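Local coordinates for Low molecular weight protein-tyrosine-phosphatase PtpA (Staphylococcus aureus, PDB 3ROF) that hydrolyses phosphotyrosine in proteins and probably acts as a secreted bacterial effector that counteracts host defences during infection and supports survival inside macrophages, at residues N16-S20 and V123-Y127; H56-I62 and F132-Y136; S43-S48 and E76-D82; L112-M118 and M138-S142. Where two conformers were deposited one is given. Numbering follows the deposited sequence.

The four contacts, each partly buried, belong to one small parallel α/β fold in which distant loops meet at a phosphatase site. Interaction 1 holds Arg19 and Asp125, two of the three probable catalytic residues, and its chemistry is dominated by charge and backbone NH groups. Interaction 2 touches it through His56, Thr59 and Phe132, yet is a helix-helix contact built from rings and aliphatic groups, with no hydrogen bond across it. Interaction 3 touches the other flank through Asn16, joining a strand end to a loop with backbone bonds and ion pairs. Interaction 4 adjoins interaction 1 only by packing, at Val123 and Pro124; it shares helix 132-153 with interaction 2 but relies on serine hydroxyls and apolar side chains.

Interaction 1 of 4, residues N16-S20 and V123-Y127; sequences NICRS and VPDPY. With PO4 (phosphate ion), chain C.
This contact joins two loops, each running into the first turn of a helix, around a bound anion at the start of helix 19-33, where segments more than a hundred residues apart make one phosphate pocket. CA atoms are nearest at Cys18 and Tyr127 (6.6 Å) and at Arg19 and Asp125 (7.1 Å). Residues 16-18, with Asn16 at positive phi (53°), curl round a phosphate ion: Ile17 N and Cys18 N donate to its O4 (2.9 and 2.8 Å), and Arg19 N to its O1 (2.8 Å). Arg19, with chi1 m, chi2 t and chi3 m, folds back so that its guanidinium grips the same ion edge-on, NE to O1 at 2.8 Å and NH2 to O2 at 2.9 Å. NH1 donates to Val123 O (2.9 Å) and also pairs with Asp91.

Asp125 is the N-cap of helix 126-129, OD1 accepting from Tyr127 N at 3.0 Å. Its chi1 t places OD1 2.6 Å from phosphate O3 and the carboxyl group over one guanidinium face. Asp125 OD2 is 3.6 Å from Arg19 NH2, a long, purely electrostatic bridge; OD2 also hydrogen-bonds the cleaved expression tag, a separate chain. Cys18 CB rests 3.6 Å from Pro126 CG, and Ile17 CD1 meets the Tyr127 ring edge, 4.0 Å from CD1. With Cys13 and Arg19 bounding a CX5R sequence, this is the P-loop of low molecular weight tyrosine phosphatases, faced by Asp125, the probable proton donor.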
loop_
_atom_site.group_PDB
_atom_site.type_symbol
_atom_site.label_atom_id
_atom_site.label_comp_id
_atom_site.label_asym_id
_atom_site.label_seq_id
_atom_site.Cartn_x
_atom_site.Cartn_y
_atom_site.Cartn_z
ATOM N N ASN A 16 -5.329 4.299 6.709
ATOM C CA ASN A 16 -5.592 4.475 5.287
ATOM C C ASN A 16 -5.790 5.969 4.946
ATOM O O ASN A 16 -6.617 6.289 4.099
ATOM C CB ASN A 16 -6.768 3.628 4.779
ATOM C CG ASN A 16 -6.864 3.531 3.263
ATOM O OD1 ASN A 16 -7.974 3.455 2.730
ATOM N ND2 ASN A 16 -5.732 3.473 2.548
ATOM N N ILE A 17 -4.986 6.826 5.578
ATOM C CA ILE A 17 -4.938 8.234 5.238
ATOM C C ILE A 17 -3.541 8.726 4.909
ATOM O O ILE A 17 -3.434 9.692 4.150
ATOM C CB ILE A 17 -5.643 9.128 6.306
ATOM C CG1 ILE A 17 -5.106 8.859 7.724
ATOM C CG2 ILE A 17 -7.133 8.959 6.234
ATOM C CD1 ILE A 17 -5.470 9.940 8.706
ATOM N N CYS A 18 -2.490 8.107 5.447
ATOM C CA CYS A 18 -1.143 8.648 5.210
ATOM C C CYS A 18 -0.347 7.699 4.329
ATOM O O CYS A 18 -0.079 8.007 3.143
ATOM C CB CYS A 18 -0.391 8.910 6.509
ATOM S SG CYS A 18 -1.197 10.131 7.591
ATOM N N ARG A 19 0.083 6.576 4.863
ATOM C CA ARG A 19 1.071 5.725 4.176
ATOM C C ARG A 19 0.528 4.947 3.001
ATOM O O ARG A 19 1.055 5.023 1.891
ATOM C CB ARG A 19 1.733 4.765 5.167
ATOM C CG ARG A 19 2.623 5.466 6.171
ATOM C CD ARG A 19 3.004 4.610 7.381
ATOM N NE ARG A 19 1.843 4.377 8.199
ATOM C CZ ARG A 19 1.787 3.540 9.214
ATOM N NH1 ARG A 19 2.886 2.889 9.579
ATOM N NH2 ARG A 19 0.647 3.355 9.877
ATOM N N SER A 20 -0.520 4.153 3.217
ATOM C CA SER A 20 -0.983 3.319 2.124
ATOM C C SER A 20 -1.599 4.119 0.975
ATOM O O SER A 20 -1.431 3.701 -0.160
ATOM C CB SER A 20 -1.881 2.173 2.597
ATOM O OG SER A 20 -3.099 2.600 3.192
ATOM N N VAL A 123 7.782 1.270 8.156
ATOM C CA VAL A 123 7.559 2.651 7.750
ATOM C C VAL A 123 6.890 3.372 8.913
ATOM O O VAL A 123 5.756 3.029 9.279
ATOM C CB VAL A 123 6.663 2.731 6.514
ATOM C CG1 VAL A 123 6.394 4.200 6.111
ATOM C CG2 VAL A 123 7.255 1.913 5.361
ATOM N N PRO A 124 7.572 4.358 9.519
ATOM C CA PRO A 124 6.945 5.080 10.643
ATOM C C PRO A 124 5.721 5.849 10.217
ATOM O O PRO A 124 5.630 6.302 9.102
ATOM C CB PRO A 124 8.033 6.048 11.126
ATOM C CG PRO A 124 9.315 5.469 10.589
ATOM C CD PRO A 124 8.918 4.861 9.237
ATOM N N ASP A 125 4.780 6.000 11.124
ATOM C CA ASP A 125 3.501 6.605 10.803
ATOM C C ASP A 125 3.583 8.129 10.840
ATOM O O ASP A 125 3.767 8.730 11.922
ATOM C CB ASP A 125 2.452 6.118 11.807
ATOM C CG ASP A 125 1.034 6.546 11.469
ATOM O OD1 ASP A 125 0.848 7.312 10.502
ATOM O OD2 ASP A 125 0.114 6.083 12.195
ATOM N N PRO A 126 3.470 8.796 9.685
ATOM C CA PRO A 126 3.608 10.251 9.662
ATOM C C PRO A 126 2.378 10.967 10.185
ATOM O O PRO A 126 2.452 12.193 10.361
ATOM C CB PRO A 126 3.847 10.529 8.187
ATOM C CG PRO A 126 2.978 9.493 7.492
ATOM C CD PRO A 126 3.131 8.250 8.350
ATOM N N TYR A 127 1.320 10.263 10.541
ATOM C CA TYR A 127 0.233 10.876 11.302
ATOM C C TYR A 127 0.824 11.551 12.544
ATOM O O TYR A 127 0.345 12.601 12.981
ATOM C CB TYR A 127 -0.752 9.797 11.723
ATOM C CG TYR A 127 -1.917 10.279 12.529
ATOM C CD1 TYR A 127 -3.085 10.594 11.892
ATOM C CD2 TYR A 127 -1.882 10.320 13.917
ATOM C CE1 TYR A 127 -4.213 10.983 12.595
ATOM C CE2 TYR A 127 -3.005 10.701 14.647
ATOM C CZ TYR A 127 -4.164 11.033 13.971
ATOM O OH TYR A 127 -5.289 11.409 14.678
HETATM P P PO4 C . -1.625 5.901 8.336
HETATM O O1 PO4 C . -0.389 5.831 7.478
HETATM O O2 PO4 C . -1.806 4.667 9.190
HETATM O O3 PO4 C . -1.476 7.146 9.269
HETATM O O4 PO4 C . -2.856 6.205 7.515
#

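Interaction 2 of 4, residues H56-I62 and F132-Y136; sequences HEGTQKI and FEGVY
Where a residue has no side chain, a ring can lie directly on the helix backbone, as here. Helix 57-62 and helix 132-136 have axes 9.9 Å apart at closest approach and cross at -57°, with Gly58 and Phe132 nearest in register (CA to CA, 6.0 Å). Phe132, chi1 m and chi2 near -90°, lays its ring flat over Gly58: Gly58 CA sits 3.5 Å from the ring centroid and almost on its normal, a CH-pi contact. A CB on Gly58 would collide with the ring.

At one end of this platform is His56, the N-cap of helix 57-65. Its chi1 t lets ND1 accept from Gly58 N (2.9 Å) while ND1 lies 3.4 Å from Phe132 CZ; the two rings are inclined at 33°. The Phe132 edge meets Thr59, OG1 to CE1 at 3.4 Å, and that hydroxyl hydrogen-bonds to Cys18 O. Ile62, m at both chi angles, fills the other end, CG1 lying 3.7 Å from Phe132 CB and CG2 3.4 Å from CD1 of Tyr136, which is t and stacks on His66. The result is a helix-helix contact, with a CH-pi contact in place of a side chain at Gly58, beside the phosphate-binding loop of the phosphatase fold.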
loop_
_atom_site.group_PDB
_atom_site.type_symbol
_atom_site.label_atom_id
_atom_site.label_comp_id
_atom_site.label_asym_id
_atom_site.label_seq_id
_atom_site.Cartn_x
_atom_site.Cartn_y
_atom_site.Cartn_z
ATOM N N HIS A 56 -4.656 12.235 4.116
ATOM C CA HIS A 56 -4.118 13.277 4.979
ATOM C C HIS A 56 -3.517 14.370 4.126
ATOM O O HIS A 56 -2.916 14.122 3.077
ATOM C CB HIS A 56 -3.082 12.647 5.887
ATOM C CG HIS A 56 -2.597 13.497 7.014
ATOM N ND1 HIS A 56 -1.773 14.585 6.862
ATOM C CD2 HIS A 56 -2.779 13.356 8.351
ATOM C CE1 HIS A 56 -1.488 15.093 8.044
ATOM N NE2 HIS A 56 -2.093 14.377 8.967
ATOM N N GLU A 57 -3.625 15.598 4.605
ATOM C CA GLU A 57 -2.998 16.743 3.966
ATOM C C GLU A 57 -1.556 16.479 3.596
ATOM O O GLU A 57 -1.125 16.873 2.500
ATOM C CB GLU A 57 -3.109 17.972 4.889
ATOM C CG GLU A 57 -2.282 19.141 4.484
ATOM C CD GLU A 57 -2.490 20.377 5.340
ATOM O OE1 GLU A 57 -3.627 20.623 5.801
ATOM O OE2 GLU A 57 -1.511 21.124 5.497
ATOM N N GLY A 58 -0.771 15.881 4.476
ATOM C CA GLY A 58 0.642 15.657 4.159
ATOM C C GLY A 58 0.863 14.750 2.962
ATOM O O GLY A 58 1.821 14.943 2.205
ATOM N N THR A 59 -0.001 13.734 2.806
ATOM C CA THR A 59 0.093 12.839 1.656
ATOM C C THR A 59 -0.384 13.557 0.406
ATOM O O THR A 59 0.258 13.479 -0.640
ATOM C CB THR A 59 -0.662 11.542 1.905
ATOM O OG1 THR A 59 0.116 10.807 2.857
ATOM C CG2 THR A 59 -0.861 10.753 0.634
ATOM N N GLN A 60 -1.481 14.315 0.485
ATOM C CA GLN A 60 -1.918 15.071 -0.682
ATOM C C GLN A 60 -0.828 16.044 -1.132
ATOM O O GLN A 60 -0.587 16.183 -2.330
ATOM C CB GLN A 60 -3.196 15.852 -0.364
ATOM C CG GLN A 60 -4.381 14.968 -0.064
ATOM C CD GLN A 60 -5.695 15.713 -0.052
ATOM O OE1 GLN A 60 -5.901 16.631 -0.846
ATOM N NE2 GLN A 60 -6.581 15.340 0.874
ATOM N N LYS A 61 -0.164 16.711 -0.183
ATOM C CA LYS A 61 0.840 17.675 -0.564
ATOM C C LYS A 61 2.013 17.010 -1.287
ATOM O O LYS A 61 2.510 17.555 -2.275
ATOM C CB LYS A 61 1.351 18.438 0.657
ATOM C CG LYS A 61 0.378 19.472 1.158
ATOM C CD LYS A 61 0.883 20.131 2.459
ATOM C CE LYS A 61 0.014 21.300 2.873
ATOM N NZ LYS A 61 0.632 21.984 4.046
ATOM N N ILE A 62 2.488 15.870 -0.788
ATOM C CA ILE A 62 3.604 15.161 -1.431
ATOM C C ILE A 62 3.204 14.697 -2.801
ATOM O O ILE A 62 3.990 14.832 -3.740
ATOM C CB ILE A 62 3.957 13.850 -0.643
ATOM C CG1 ILE A 62 4.713 14.176 0.618
ATOM C CG2 ILE A 62 4.770 12.855 -1.512
ATOM C CD1 ILE A 62 6.157 14.570 0.366
ATOM N N PHE A 132 6.315 13.133 5.951
ATOM C CA PHE A 132 5.763 12.593 4.726
ATOM C C PHE A 132 6.829 12.412 3.666
ATOM O O PHE A 132 6.730 11.468 2.865
ATOM C CB PHE A 132 4.605 13.491 4.263
ATOM C CG PHE A 132 3.409 13.352 5.138
ATOM C CD1 PHE A 132 2.436 12.407 4.875
ATOM C CD2 PHE A 132 3.255 14.145 6.278
ATOM C CE1 PHE A 132 1.341 12.257 5.709
ATOM C CE2 PHE A 132 2.135 13.988 7.111
ATOM C CZ PHE A 132 1.193 13.018 6.838
ATOM N N GLU A 133 7.843 13.278 3.650
ATOM C CA GLU A 133 8.938 13.109 2.697
ATOM C C GLU A 133 9.691 11.810 2.922
ATOM O O GLU A 133 10.077 11.123 1.966
ATOM C CB GLU A 133 9.880 14.308 2.728
ATOM C CG GLU A 133 10.903 14.230 1.623
ATOM C CD GLU A 133 11.776 15.461 1.559
ATOM O OE1 GLU A 133 11.304 16.528 2.025
ATOM O OE2 GLU A 133 12.924 15.360 1.056
ATOM N N GLY A 134 9.896 11.447 4.181
ATOM C CA GLY A 134 10.568 10.203 4.482
ATOM C C GLY A 134 9.789 9.008 4.006
ATOM O O GLY A 134 10.342 8.023 3.511
ATOM N N VAL A 135 8.468 9.054 4.146
ATOM C CA VAL A 135 7.605 7.978 3.658
ATOM C C VAL A 135 7.695 7.868 2.141
ATOM O O VAL A 135 7.824 6.773 1.578
ATOM C CB VAL A 135 6.157 8.175 4.148
ATOM C CG1 VAL A 135 5.244 7.156 3.478
ATOM C CG2 VAL A 135 6.087 8.086 5.678
ATOM N N TYR A 136 7.621 9.014 1.474
ATOM C CA TYR A 136 7.777 9.065 0.018
ATOM C C TYR A 136 9.079 8.400 -0.392
ATOM O O TYR A 136 9.099 7.556 -1.294
ATOM C CB TYR A 136 7.727 10.530 -0.426
ATOM C CG TYR A 136 7.949 10.753 -1.897
ATOM C CD1 TYR A 136 6.920 10.612 -2.808
ATOM C CD2 TYR A 136 9.192 11.113 -2.362
ATOM C CE1 TYR A 136 7.129 10.831 -4.169
ATOM C CE2 TYR A 136 9.433 11.324 -3.709
ATOM C CZ TYR A 136 8.399 11.196 -4.599
ATOM O OH TYR A 136 8.653 11.431 -5.940
#

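Interaction 3 of 4, residues S43-S48 and E76-D82; sequences SRGTGS and ELFEATD. With PO4 (phosphate ion), chain D.
Unusually, a single arginine, Arg44, faces two carboxylates and a phosphate ion at once. Its side chain (chi1 and chi2 m, chi3 t) turns NE onto Asp82 OD2 at 2.9 Å, a hydrogen-bonded salt bridge; NH1 donates to phosphate O3 (2.9 Å) and NH2 to O2 (3.0 Å). Glu76 OE1 lies over one face of the guanidinium, 3.4 Å from NH1, a salt bridge of charges only. One water joins NH2 to Asp82 OD1. His42 also hydrogen-bonds this ion, probably a crystallisation component.

Beneath the charges the backbones meet in a single bridge of parallel pattern, Gly45 opposite Leu77: Gly45 N donates to Glu76 O and Phe78 N to Gly45 O, both 2.9 Å. A type I turn, Glu79 to Asp82, returns the chain so that Asp82 OD2 also accepts from Glu79 N (3.0 Å). Leu77 CD1 covers Thr46 O at 3.6 Å. Ion pairs thus tie strand 39-45 to this loop, and the 2.5 Å between Glu76 OE1 and phosphate O4 implies a proton probably held between them.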
loop_
_atom_site.group_PDB
_atom_site.type_symbol
_atom_site.label_atom_id
_atom_site.label_comp_id
_atom_site.label_asym_id
_atom_site.label_seq_id
_atom_site.Cartn_x
_atom_site.Cartn_y
_atom_site.Cartn_z
ATOM N N SER A 43 -5.864 0.158 -1.499
ATOM C CA SER A 43 -5.344 0.373 -0.166
ATOM C C SER A 43 -6.445 0.209 0.877
ATOM O O SER A 43 -7.634 0.434 0.590
ATOM C CB SER A 43 -4.678 1.741 -0.044
ATOM O OG SER A 43 -5.595 2.802 -0.242
ATOM N N ARG A 44 -6.009 -0.148 2.090
ATOM C CA ARG A 44 -6.896 -0.333 3.213
ATOM C C ARG A 44 -6.182 0.138 4.466
ATOM O O ARG A 44 -4.947 0.158 4.530
ATOM C CB ARG A 44 -7.252 -1.813 3.392
ATOM C CG ARG A 44 -8.019 -2.492 2.284
ATOM C CD ARG A 44 -9.408 -1.922 2.149
ATOM N NE ARG A 44 -10.268 -2.701 1.243
ATOM C CZ ARG A 44 -10.360 -2.482 -0.054
ATOM N NH1 ARG A 44 -9.600 -1.564 -0.648
ATOM N NH2 ARG A 44 -11.180 -3.236 -0.787
ATOM N N GLY A 45 -6.999 0.384 5.498
ATOM C CA GLY A 45 -6.510 0.691 6.821
ATOM C C GLY A 45 -7.143 -0.274 7.818
ATOM O O GLY A 45 -8.346 -0.458 7.799
ATOM N N THR A 46 -6.325 -0.915 8.644
ATOM C CA THR A 46 -6.891 -1.848 9.607
ATOM C C THR A 46 -7.806 -1.163 10.614
ATOM O O THR A 46 -8.694 -1.800 11.166
ATOM C CB THR A 46 -5.816 -2.601 10.351
ATOM O OG1 THR A 46 -5.061 -1.706 11.158
ATOM C CG2 THR A 46 -4.879 -3.345 9.414
ATOM N N GLY A 47 -7.528 0.111 10.881
ATOM C CA GLY A 47 -8.230 0.860 11.906
ATOM C C GLY A 47 -8.923 2.100 11.435
ATOM O O GLY A 47 -9.236 2.951 12.262
ATOM N N SER A 48 -9.248 2.230 10.176
ATOM C CA SER A 48 -9.933 3.412 9.683
ATOM C C SER A 48 -11.295 3.536 10.334
ATOM O O SER A 48 -12.104 2.630 10.233
ATOM C CB SER A 48 -10.147 3.305 8.183
ATOM O OG SER A 48 -8.939 3.116 7.505
ATOM N N GLU A 76 -10.693 3.299 3.388
ATOM C CA GLU A 76 -11.416 2.030 3.369
ATOM C C GLU A 76 -10.868 1.096 4.431
ATOM O O GLU A 76 -9.676 0.949 4.552
ATOM C CB GLU A 76 -11.254 1.363 2.008
ATOM C CG GLU A 76 -11.909 2.120 0.884
ATOM C CD GLU A 76 -11.507 1.575 -0.482
ATOM O OE1 GLU A 76 -12.201 0.641 -0.984
ATOM O OE2 GLU A 76 -10.472 2.037 -1.048
ATOM N N LEU A 77 -11.764 0.490 5.182
ATOM C CA LEU A 77 -11.409 -0.440 6.244
ATOM C C LEU A 77 -10.940 -1.752 5.662
ATOM O O LEU A 77 -11.528 -2.271 4.708
ATOM C CB LEU A 77 -12.641 -0.699 7.111
ATOM C CG LEU A 77 -12.449 -1.525 8.371
ATOM C CD1 LEU A 77 -11.603 -0.827 9.368
ATOM C CD2 LEU A 77 -13.792 -1.897 8.963
ATOM N N PHE A 78 -9.897 -2.330 6.263
ATOM C CA PHE A 78 -9.523 -3.704 5.997
ATOM C C PHE A 78 -10.582 -4.612 6.620
ATOM O O PHE A 78 -10.648 -4.728 7.846
ATOM C CB PHE A 78 -8.127 -4.028 6.538
ATOM C CG PHE A 78 -7.586 -5.328 5.983
ATOM C CD1 PHE A 78 -6.758 -5.345 4.893
ATOM C CD2 PHE A 78 -8.022 -6.554 6.501
ATOM C CE1 PHE A 78 -6.309 -6.530 4.336
ATOM C CE2 PHE A 78 -7.577 -7.742 5.949
ATOM C CZ PHE A 78 -6.713 -7.722 4.855
ATOM N N GLU A 79 -11.418 -5.200 5.761
ATOM C CA GLU A 79 -12.614 -5.909 6.169
ATOM C C GLU A 79 -12.325 -7.285 6.674
ATOM O O GLU A 79 -11.240 -7.843 6.440
ATOM C CB GLU A 79 -13.597 -6.006 5.002
ATOM C CG GLU A 79 -14.071 -4.671 4.492
ATOM N N ALA A 80 -13.311 -7.863 7.359
ATOM C CA ALA A 80 -13.154 -9.177 7.954
ATOM C C ALA A 80 -12.750 -10.222 6.888
ATOM O O ALA A 80 -12.051 -11.197 7.192
ATOM C CB ALA A 80 -14.423 -9.601 8.631
ATOM N N THR A 81 -13.195 -10.031 5.646
ATOM C CA THR A 81 -12.954 -10.984 4.578
ATOM C C THR A 81 -12.069 -10.421 3.471
ATOM O O THR A 81 -11.946 -11.028 2.428
ATOM C CB THR A 81 -14.288 -11.463 3.955
ATOM O OG1 THR A 81 -14.977 -10.339 3.389
ATOM C CG2 THR A 81 -15.161 -12.094 5.017
ATOM N N ASP A 82 -11.439 -9.282 3.687
ATOM C CA ASP A 82 -10.615 -8.697 2.628
ATOM C C ASP A 82 -9.407 -9.582 2.338
ATOM O O ASP A 82 -8.762 -10.125 3.246
ATOM C CB ASP A 82 -10.130 -7.291 3.028
ATOM C CG ASP A 82 -10.940 -6.188 2.424
ATOM O OD1 ASP A 82 -11.734 -6.433 1.480
ATOM O OD2 ASP A 82 -10.800 -5.052 2.880
HETATM P P PO4 D . -11.579 -1.193 -4.012
HETATM O O1 PO4 D . -11.709 -1.276 -5.513
HETATM O O2 PO4 D . -12.369 -2.304 -3.395
HETATM O O3 PO4 D . -10.168 -1.423 -3.500
HETATM O O4 PO4 D . -12.125 0.099 -3.453
HETATM O O HOH W 1 -8.589 0.800 -2.599
HETATM O O HOH W 2 -13.396 -4.301 0.877
#

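Interaction 4 of 4, residues L112-M118 and M138-S142; sequences LLEFSNM and MVLSS
After strand 108-111 the chain makes a 3-10 turn at 112-114, then runs on as a loop beside residues 138-142 of helix 132-153; the backbones are nearest at Ser116 and Ser142, whose CA atoms are 4.7 Å apart. Phe115 O lies 3.5 Å from Ser142 CA in a CA-H...O contact.

Serines make the polar links. Ser142 OG (chi1 m) donates to Leu112 O at 3.0 Å. Ser116, chi1 t, closes an ST turn, OG accepting from Met118 N (2.9 Å), and Ser116 OG donates a hydrogen bond to Ser141 OG (2.6 Å); Ser141, chi1 p, bonds back to Met138 O at 2.8 Å. A water bridges Asn117 N and Ser141 O.

Around these bonds the apolar side chains close: Leu112 CD2 to Val139 CG2 and Leu113 CD2 to Met138 CB, both 4.0 Å, and Met118 SD to Met138 CG at 3.7 Å. The pairing joins the loop leaving an outermost strand of the sheet, 108-111, to the long C-terminal helix, as expected of a three-layer α/β phosphatase fold.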
loop_
_atom_site.group_PDB
_atom_site.type_symbol
_atom_site.label_atom_id
_atom_site.label_comp_id
_atom_site.label_asym_id
_atom_site.label_seq_id
_atom_site.Cartn_x
_atom_site.Cartn_y
_atom_site.Cartn_z
ATOM N N LEU A 112 6.388 -3.463 3.111
ATOM C CA LEU A 112 6.909 -2.639 2.034
ATOM C C LEU A 112 8.420 -2.713 1.953
ATOM O O LEU A 112 8.996 -2.854 0.847
ATOM C CB LEU A 112 6.470 -1.208 2.216
ATOM C CG LEU A 112 6.959 -0.226 1.138
ATOM C CD1 LEU A 112 6.229 -0.421 -0.154
ATOM C CD2 LEU A 112 6.815 1.214 1.593
ATOM N N LEU A 113 9.100 -2.555 3.089
ATOM C CA LEU A 113 10.557 -2.400 3.066
ATOM C C LEU A 113 11.308 -3.716 2.848
ATOM O O LEU A 113 12.538 -3.698 2.729
ATOM C CB LEU A 113 11.021 -1.626 4.301
ATOM C CG LEU A 113 10.560 -0.156 4.298
ATOM C CD1 LEU A 113 10.969 0.489 5.625
ATOM C CD2 LEU A 113 11.152 0.652 3.140
ATOM N N GLU A 114 10.586 -4.830 2.749
ATOM C CA GLU A 114 11.216 -6.064 2.284
ATOM C C GLU A 114 11.710 -5.924 0.833
ATOM O O GLU A 114 12.614 -6.660 0.421
ATOM C CB GLU A 114 10.270 -7.255 2.380
ATOM C CG GLU A 114 9.938 -7.640 3.764
ATOM C CD GLU A 114 9.148 -8.909 3.791
ATOM O OE1 GLU A 114 9.737 -9.997 3.548
ATOM O OE2 GLU A 114 7.942 -8.856 4.011
ATOM N N PHE A 115 11.167 -4.948 0.112
ATOM C CA PHE A 115 11.529 -4.667 -1.275
ATOM C C PHE A 115 12.540 -3.521 -1.384
ATOM O O PHE A 115 12.772 -3.032 -2.476
ATOM C CB PHE A 115 10.281 -4.379 -2.069
ATOM C CG PHE A 115 9.349 -5.574 -2.121
ATOM C CD1 PHE A 115 9.537 -6.578 -3.069
ATOM C CD2 PHE A 115 8.300 -5.706 -1.203
ATOM C CE1 PHE A 115 8.698 -7.683 -3.075
ATOM C CE2 PHE A 115 7.477 -6.800 -1.195
ATOM C CZ PHE A 115 7.679 -7.798 -2.130
ATOM N N SER A 116 13.160 -3.154 -0.266
ATOM C CA SER A 116 14.032 -2.016 -0.194
ATOM C C SER A 116 15.393 -2.399 0.379
ATOM O O SER A 116 15.505 -3.248 1.272
ATOM C CB SER A 116 13.407 -0.934 0.690
ATOM O OG SER A 116 14.271 0.166 0.864
ATOM N N ASN A 117 16.419 -1.709 -0.117
ATOM C CA ASN A 117 17.748 -1.821 0.467
ATOM C C ASN A 117 17.922 -0.982 1.731
ATOM O O ASN A 117 18.974 -1.084 2.384
ATOM C CB ASN A 117 18.835 -1.459 -0.549
ATOM C CG ASN A 117 18.880 0.037 -0.883
ATOM O OD1 ASN A 117 18.234 0.861 -0.234
ATOM N ND2 ASN A 117 19.650 0.388 -1.918
ATOM N N MET A 118 16.942 -0.152 2.068
ATOM C CA MET A 118 17.041 0.589 3.314
ATOM C C MET A 118 17.112 -0.372 4.491
ATOM O O MET A 118 16.542 -1.445 4.464
ATOM C CB MET A 118 15.855 1.549 3.473
ATOM C CG MET A 118 15.840 2.646 2.439
ATOM S SD MET A 118 14.478 3.801 2.605
ATOM C CE MET A 118 14.969 4.661 4.088
ATOM N N MET A 138 10.820 6.199 1.185
ATOM C CA MET A 138 10.728 4.765 1.439
ATOM C C MET A 138 9.935 4.063 0.354
ATOM O O MET A 138 10.353 2.999 -0.153
ATOM C CB MET A 138 10.109 4.507 2.811
ATOM C CG MET A 138 11.130 4.692 3.915
ATOM S SD MET A 138 10.349 4.575 5.535
ATOM C CE MET A 138 11.793 4.326 6.587
ATOM N N VAL A 139 8.796 4.620 -0.060
ATOM C CA VAL A 139 8.052 4.001 -1.154
ATOM C C VAL A 139 8.869 3.972 -2.443
ATOM O O VAL A 139 8.933 2.939 -3.114
ATOM C CB VAL A 139 6.717 4.754 -1.409
ATOM C CG1 VAL A 139 5.995 4.138 -2.616
ATOM C CG2 VAL A 139 5.826 4.676 -0.185
ATOM N N LEU A 140 9.548 5.066 -2.769
ATOM C CA LEU A 140 10.360 5.069 -3.986
ATOM C C LEU A 140 11.461 4.022 -3.914
ATOM O O LEU A 140 11.846 3.434 -4.932
ATOM C CB LEU A 140 10.962 6.452 -4.254
ATOM C CG LEU A 140 10.181 7.266 -5.273
ATOM C CD1 LEU A 140 8.747 7.523 -4.837
ATOM C CD2 LEU A 140 10.926 8.559 -5.532
ATOM N N SER A 141 11.990 3.730 -2.728
ATOM C CA SER A 141 13.069 2.779 -2.613
ATOM C C SER A 141 12.601 1.349 -2.891
ATOM O O SER A 141 13.408 0.490 -3.232
ATOM C CB SER A 141 13.732 2.879 -1.259
ATOM O OG SER A 141 13.009 2.230 -0.217
ATOM N N SER A 142 11.305 1.123 -2.741
ATOM C CA SER A 142 10.694 -0.204 -2.904
ATOM C C SER A 142 9.921 -0.421 -4.192
ATOM O O SER A 142 9.692 -1.572 -4.555
ATOM C CB SER A 142 9.716 -0.471 -1.762
ATOM O OG SER A 142 10.383 -0.628 -0.546
HETATM O O HOH W 3 15.996 -0.410 -2.613
#